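Thioesterase PA1618 (Pseudomonas aeruginosa, PDB 4QD8) is a hotdog-fold thioesterase that probably hydrolyses acyl-CoA thioesters, possibly 1,4-dihydroxy-2-naphthoyl-CoA. Local coordinates at residues P42-S45 against R46-Q49. Sequence-based numbering, arbitrary orientation.
Sequences PVDS and RTHQ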
ATOM      1  N   PRO A  42      22.299  -1.323  10.979  1.00 20.25           N
ATOM      2  CA  PRO A  42      22.757  -2.674  11.339  1.00 21.45           C
ATOM      3  C   PRO A  42      21.616  -3.677  11.434  1.00 20.09           C
ATOM      4  O   PRO A  42      20.492  -3.316  11.802  1.00 18.25           O
ATOM      5  CB  PRO A  42      23.370  -2.475  12.733  1.00 21.70           C
ATOM      6  CG  PRO A  42      22.684  -1.239  13.270  1.00 22.82           C
ATOM      7  CD  PRO A  42      22.531  -0.354  12.062  1.00 21.97           C
ATOM      8  N   VAL A  43      21.908  -4.926  11.077  1.00 17.70           N
ATOM      9  CA  VAL A  43      20.988  -6.034  11.294  1.00 18.22           C
ATOM     10  C   VAL A  43      21.512  -6.810  12.495  1.00 20.88           C
ATOM     11  O   VAL A  43      22.412  -7.653  12.366  1.00 21.02           O
ATOM     12  CB  VAL A  43      20.887  -6.940  10.048  1.00 17.52           C
ATOM     13  CG1 VAL A  43      19.923  -8.084  10.287  1.00 19.60           C
ATOM     14  CG2 VAL A  43      20.454  -6.110   8.823  1.00 20.35           C
ATOM     15  N   ASP A  44      20.973  -6.493  13.670  1.00 20.18           N
ATOM     16  CA  ASP A  44      21.443  -7.099  14.910  1.00 20.67           C
ATOM     17  C   ASP A  44      20.321  -7.121  15.948  1.00 19.67           C
ATOM     18  O   ASP A  44      19.159  -6.980  15.590  1.00 18.18           O
ATOM     19  CB  ASP A  44      22.746  -6.432  15.416  1.00 21.53           C
ATOM     20  CG  ASP A  44      22.576  -4.960  15.789  1.00 23.05           C
ATOM     21  OD1 ASP A  44      21.468  -4.520  16.153  1.00 24.74           O
ATOM     22  OD2 ASP A  44      23.589  -4.240  15.742  1.00 27.47           O
ATOM     23  N   SER A  45      20.651  -7.316  17.223  1.00 21.28           N
ATOM     24  CA  SER A  45      19.619  -7.408  18.256  1.00 21.71           C
ATOM     25  C   SER A  45      18.744  -6.157  18.369  1.00 21.26           C
ATOM     26  O   SER A  45      17.605  -6.228  18.834  1.00 22.78           O
ATOM     27  CB  SER A  45      20.240  -7.749  19.617  1.00 23.96           C
ATOM     28  OG  SER A  45      21.199  -6.780  19.977  1.00 29.52           O
ATOM     29  N   ARG A  46      19.262  -5.018  17.926  1.00 20.40           N
ATOM     30  CA  ARG A  46      18.487  -3.782  17.993  1.00 19.97           C
ATOM     31  C   ARG A  46      17.349  -3.775  16.974  1.00 20.01           C
ATOM     32  O   ARG A  46      16.340  -3.101  17.170  1.00 18.37           O
ATOM     33  CB  ARG A  46      19.389  -2.572  17.753  1.00 24.30           C
ATOM     34  CG  ARG A  46      20.364  -2.276  18.878  1.00 26.63           C
ATOM     35  CD  ARG A  46      21.401  -1.264  18.429  1.00 27.91           C
ATOM     36  NE  ARG A  46      22.361  -1.846  17.488  1.00 28.80           N
ATOM     37  CZ  ARG A  46      23.359  -1.182  16.914  1.00 27.10           C
ATOM     38  NH1 ARG A  46      23.533   0.110  17.162  1.00 31.22           N
ATOM     39  NH2 ARG A  46      24.184  -1.805  16.081  1.00 32.07           N
ATOM     40  N   THR A  47      17.527  -4.518  15.884  1.00 18.66           N
ATOM     41  CA  THR A  47      16.625  -4.435  14.733  1.00 16.22           C
ATOM     42  C   THR A  47      16.037  -5.799  14.370  1.00 17.38           C
ATOM     43  O   THR A  47      15.211  -5.904  13.465  1.00 16.98           O
ATOM     44  CB  THR A  47      17.341  -3.848  13.493  1.00 17.07           C
ATOM     45  OG1 THR A  47      18.511  -4.620  13.221  1.00 17.63           O
ATOM     46  CG2 THR A  47      17.755  -2.375  13.716  1.00 14.99           C
ATOM     47  N   HIS A  48      16.452  -6.854  15.072  1.00 17.66           N
ATOM     48  CA  HIS A  48      15.869  -8.178  14.846  1.00 18.32           C
ATOM     49  C   HIS A  48      14.419  -8.293  15.326  1.00 16.80           C
ATOM     50  O   HIS A  48      14.007  -7.602  16.267  1.00 18.18           O
ATOM     51  CB  HIS A  48      16.677  -9.247  15.608  1.00 18.68           C
ATOM     52  CG  HIS A  48      17.893  -9.740  14.893  1.00 19.39           C
ATOM     53  ND1 HIS A  48      18.908 -10.409  15.550  1.00 22.61           N
ATOM     54  CD2 HIS A  48      18.261  -9.685  13.589  1.00 19.91           C
ATOM     55  CE1 HIS A  48      19.849 -10.736  14.682  1.00 22.05           C
ATOM     56  NE2 HIS A  48      19.486 -10.304  13.490  1.00 20.69           N
ATOM     57  N   GLN A  49      13.642  -9.178  14.693  1.00 17.25           N
ATOM     58  CA  GLN A  49      12.407  -9.682  15.309  1.00 17.38           C
ATOM     59  C   GLN A  49      12.779 -10.937  16.132  1.00 20.43           C
ATOM     60  O   GLN A  49      13.950 -11.306  16.156  1.00 20.10           O
ATOM     61  CB  GLN A  49      11.304  -9.922  14.257  1.00 17.65           C
ATOM     62  CG  GLN A  49      11.750 -10.483  12.917  1.00 17.81           C
ATOM     63  CD  GLN A  49      11.885 -11.983  12.954  1.00 22.25           C
ATOM     64  OE1 GLN A  49      12.792 -12.517  13.589  1.00 25.22           O
ATOM     65  NE2 GLN A  49      10.974 -12.675  12.287  1.00 28.48           N
TER
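Thr47 packs its hydroxyl into the inner side of a tight turn: OG1 donates to Pro42 O (2.8 Å) and accepts from Asp44 N (3.1 Å) in a nearly straight bond. With chi1 at 55°, OG1 sits between the backbone N and the carbonyl carbon, directed back at the incoming chain. Threonine suits this buried place because one short side chain both gives and takes a hydrogen bond; it also packs on Leu54. The backbone closes through Thr47 N to Asp44 O (3.0 Å), a beta-turn with Ser45 and Arg46 at its corners. Asp44 OD1 adds an Asx turn by accepting from Arg46 N (2.9 Å). These turns lie in the connection of the hotdog fold from strand 36-42 to helix 56-72, the sausage that the curled sheet wraps. Flat His48 can lie against Asp44 O, 3.1 Å above its ring and offset toward the rim, while NE2 bonds to Arg96 O, which helps to set the ring's rotation. Small, polar Ser45 forms the solvent side. The Asp44-Arg46 pair is partly exposed: long Arg46, bent at chi3 (-72°), folds back, its NH2 meeting the syn lone pair of Asp44 OD2 at 2.5 Å. Arg46 NE bonds to Asp44 OD1, the carboxylate and guanidinium planes 25° apart, so one aspartate serves turn and arginine. Pro42, apolar and compact, puts CG over one guanidinium face; Arg46 also packs on Leu24 of the second subunit.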